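Local atomic coordinates of hypothetical protein PH1109 (Pyrococcus horikoshii, PDB entry 2D5A), a protein that is of unknown function but has a Rossmann-like fold of the CoA-binding domain family and holds coenzyme A. Residues N39-Y44 with C132-H137. Sequence-based numbering, arbitrary orientation.
Sequences NIVMKY and CMMREH. With COA (coenzyme A), chain B.
Met134 lies across the ring of Tyr44 where two helices of a Rossmann-like CoA-binding domain, 37-47 and 133-141, meet beside the thiol end of coenzyme A. The axes of segments 39-44 and 133-137 approach to 10.0 Å at 47°, with side chains packed between them. From Met134, CB rests against CG2 of Val41, a compact branched residue that suits the inner side of the contact. With CG set anti to the backbone N (chi1 174°), the chain is carried over the tyrosine, and Met134 CG makes a CH-pi contact 3.6 Å from the Tyr44 ring centroid, almost on the ring normal. Met134 SD follows obliquely as a Met-aromatic contact and also touches CB of Tyr44, with Ile40 CG2 4.3 Å from that sulfur. A bend at chi3 (77°) then turns Met134 CE toward coenzyme A, 3.5 Å from S1P; unbranched and flexible, methionine can serve ring and ligand together. Cys132 caps the second helix, its SG accepting a nearly straight bond from Arg135 N while lying 3.3 Å from coenzyme A S1P and against Val41 CG2. Tyr44 and His137 form an offset edge-to-face pair; His48 stacks on Tyr44 and meets His137 at an angle. Tyrosine offers methionine a flat face and histidine a hydroxyl; at the imidazole edge, whose nitrogen can donate or accept, Tyr44 OH and His137 ND1 share a 2.6 Å hydrogen bond.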
# COMPACT_ATOMS: atom_id res chain seq x y z
N ASN A 39 7.33 -8.19 4.87
CA ASN A 39 7.10 -9.65 4.70
C ASN A 39 5.93 -10.06 5.58
O ASN A 39 5.02 -10.83 5.21
CB ASN A 39 8.39 -10.39 5.07
CG ASN A 39 8.25 -11.88 4.95
OD1 ASN A 39 7.75 -12.57 5.90
ND2 ASN A 39 8.71 -12.43 3.82
N ILE A 40 5.98 -9.57 6.83
CA ILE A 40 4.89 -9.90 7.78
C ILE A 40 3.54 -9.40 7.27
O ILE A 40 2.58 -10.21 7.25
CB ILE A 40 5.11 -9.14 9.15
CG1 ILE A 40 6.51 -9.42 9.68
CG2 ILE A 40 4.02 -9.57 10.19
CD1 ILE A 40 6.82 -10.76 9.52
N VAL A 41 3.44 -8.16 6.79
CA VAL A 41 2.14 -7.65 6.34
C VAL A 41 1.71 -8.40 5.03
O VAL A 41 0.54 -8.64 4.84
CB VAL A 41 2.16 -6.12 6.09
CG1 VAL A 41 0.89 -5.57 5.40
CG2 VAL A 41 2.36 -5.36 7.52
N MET A 42 2.69 -8.61 4.13
CA MET A 42 2.30 -9.37 2.86
C MET A 42 1.73 -10.75 3.22
O MET A 42 0.65 -11.14 2.73
CB MET A 42 3.57 -9.57 1.99
CG MET A 42 3.05 -10.47 0.79
SD MET A 42 4.41 -10.15 -0.51
CE MET A 42 3.90 -11.42 -1.75
N LYS A 43 2.35 -11.48 4.14
CA LYS A 43 1.77 -12.79 4.49
C LYS A 43 0.34 -12.60 5.09
O LYS A 43 -0.60 -13.30 4.80
CB LYS A 43 2.66 -13.36 5.60
CG LYS A 43 2.51 -14.79 5.97
CD LYS A 43 3.67 -15.07 7.07
CE LYS A 43 5.07 -14.61 6.53
NZ LYS A 43 6.30 -14.87 7.48
N TYR A 44 0.23 -11.62 5.99
CA TYR A 44 -1.09 -11.39 6.59
C TYR A 44 -2.18 -11.02 5.51
O TYR A 44 -3.30 -11.56 5.54
CB TYR A 44 -1.02 -10.27 7.62
CG TYR A 44 -2.34 -9.87 8.24
CD1 TYR A 44 -3.16 -8.93 7.63
CD2 TYR A 44 -2.73 -10.45 9.48
CE1 TYR A 44 -4.42 -8.52 8.17
CE2 TYR A 44 -3.95 -10.10 10.03
CZ TYR A 44 -4.78 -9.15 9.40
OH TYR A 44 -6.00 -8.79 9.99
N CYS A 132 -1.11 1.08 9.13
CA CYS A 132 -0.68 -0.16 8.60
C CYS A 132 -1.92 -0.93 8.06
O CYS A 132 -2.93 -1.00 8.77
CB CYS A 132 -0.06 -0.97 9.69
SG CYS A 132 0.32 -2.70 9.22
N MET A 133 -1.82 -1.59 6.86
CA MET A 133 -3.03 -2.30 6.42
C MET A 133 -3.42 -3.41 7.34
O MET A 133 -4.63 -3.78 7.47
CB MET A 133 -2.76 -2.85 4.99
CG MET A 133 -2.85 -1.76 4.05
SD MET A 133 -2.84 -2.40 2.23
CE MET A 133 -4.64 -2.90 2.15
N MET A 134 -2.41 -4.09 7.87
CA MET A 134 -2.62 -5.18 8.76
C MET A 134 -3.30 -4.72 10.05
O MET A 134 -4.28 -5.27 10.48
CB MET A 134 -1.33 -5.86 9.13
CG MET A 134 -1.42 -7.03 10.26
SD MET A 134 0.07 -8.00 10.38
CE MET A 134 1.11 -6.67 11.39
N ARG A 135 -2.70 -3.73 10.68
CA ARG A 135 -3.29 -3.20 11.93
C ARG A 135 -4.69 -2.62 11.71
O ARG A 135 -5.56 -2.86 12.54
CB ARG A 135 -2.37 -2.14 12.48
CG ARG A 135 -1.14 -2.89 13.00
CD ARG A 135 -1.26 -3.10 14.49
NE ARG A 135 -0.02 -3.64 15.02
CZ ARG A 135 0.22 -4.94 15.17
NH1 ARG A 135 -0.71 -5.85 14.83
NH2 ARG A 135 1.40 -5.33 15.70
N GLU A 136 -4.92 -1.87 10.65
CA GLU A 136 -6.27 -1.32 10.39
C GLU A 136 -7.23 -2.50 10.11
O GLU A 136 -8.41 -2.47 10.55
CB GLU A 136 -6.25 -0.36 9.21
CG GLU A 136 -5.60 1.02 9.57
CD GLU A 136 -6.46 1.68 10.77
OE1 GLU A 136 -6.33 1.19 11.89
OE2 GLU A 136 -7.21 2.61 10.47
N HIS A 137 -6.77 -3.55 9.40
CA HIS A 137 -7.65 -4.68 9.17
C HIS A 137 -8.02 -5.31 10.54
O HIS A 137 -9.18 -5.68 10.79
CB HIS A 137 -6.91 -5.76 8.35
CG HIS A 137 -7.84 -6.86 7.91
ND1 HIS A 137 -8.10 -7.99 8.67
CD2 HIS A 137 -8.59 -6.99 6.77
CE1 HIS A 137 -8.95 -8.77 8.01
NE2 HIS A 137 -9.27 -8.19 6.86
N1A COA B . 11.84 -0.53 -4.80
C2A COA B . 11.32 -1.51 -4.08
N3A COA B . 11.89 -1.96 -2.96
C4A COA B . 13.00 -1.35 -2.52
C5A COA B . 13.57 -0.30 -3.23
C6A COA B . 12.97 0.11 -4.41
N6A COA B . 13.51 1.04 -5.20
N7A COA B . 14.67 0.06 -2.57
C8A COA B . 14.81 -0.72 -1.50
N9A COA B . 13.79 -1.59 -1.47
C1B COA B . 13.61 -2.70 -0.51
C2B COA B . 14.92 -3.43 -0.19
O2B COA B . 15.13 -4.50 -1.12
C3B COA B . 14.66 -3.91 1.24
O3B COA B . 14.38 -5.31 1.35
P3B COA B . 15.62 -6.34 1.50
O7A COA B . 14.91 -7.78 1.37
O8A COA B . 16.25 -6.13 2.94
O9A COA B . 16.56 -6.02 0.39
C4B COA B . 13.47 -3.08 1.71
O4B COA B . 13.28 -2.07 0.72
C5B COA B . 13.78 -2.41 3.05
O5B COA B . 15.02 -1.70 2.94
P1A COA B . 15.31 -0.34 3.77
O1A COA B . 14.44 0.73 3.23
O2A COA B . 16.78 -0.21 3.66
O3A COA B . 14.97 -0.84 5.26
P2A COA B . 14.87 0.11 6.57
O4A COA B . 15.24 -0.79 7.69
O5A COA B . 15.60 1.37 6.28
O6A COA B . 13.30 0.43 6.74
CBP COA B . 11.21 0.92 5.69
CCP COA B . 12.62 1.44 5.98
CDP COA B . 11.21 -0.47 5.06
CEP COA B . 10.36 2.01 5.05
CAP COA B . 10.62 0.70 7.09
OAP COA B . 10.56 1.88 7.90
C9P COA B . 9.21 0.10 7.12
O9P COA B . 9.16 -1.25 7.11
N8P COA B . 8.14 0.87 7.28
C7P COA B . 6.78 0.33 7.40
C6P COA B . 6.60 -0.01 8.88
C5P COA B . 5.21 -0.60 9.13
O5P COA B . 4.16 0.07 8.60
N4P COA B . 5.12 -1.75 9.79
C3P COA B . 3.81 -2.38 10.00
C2P COA B . 3.66 -2.50 11.51
S1P COA B . 2.11 -3.40 11.86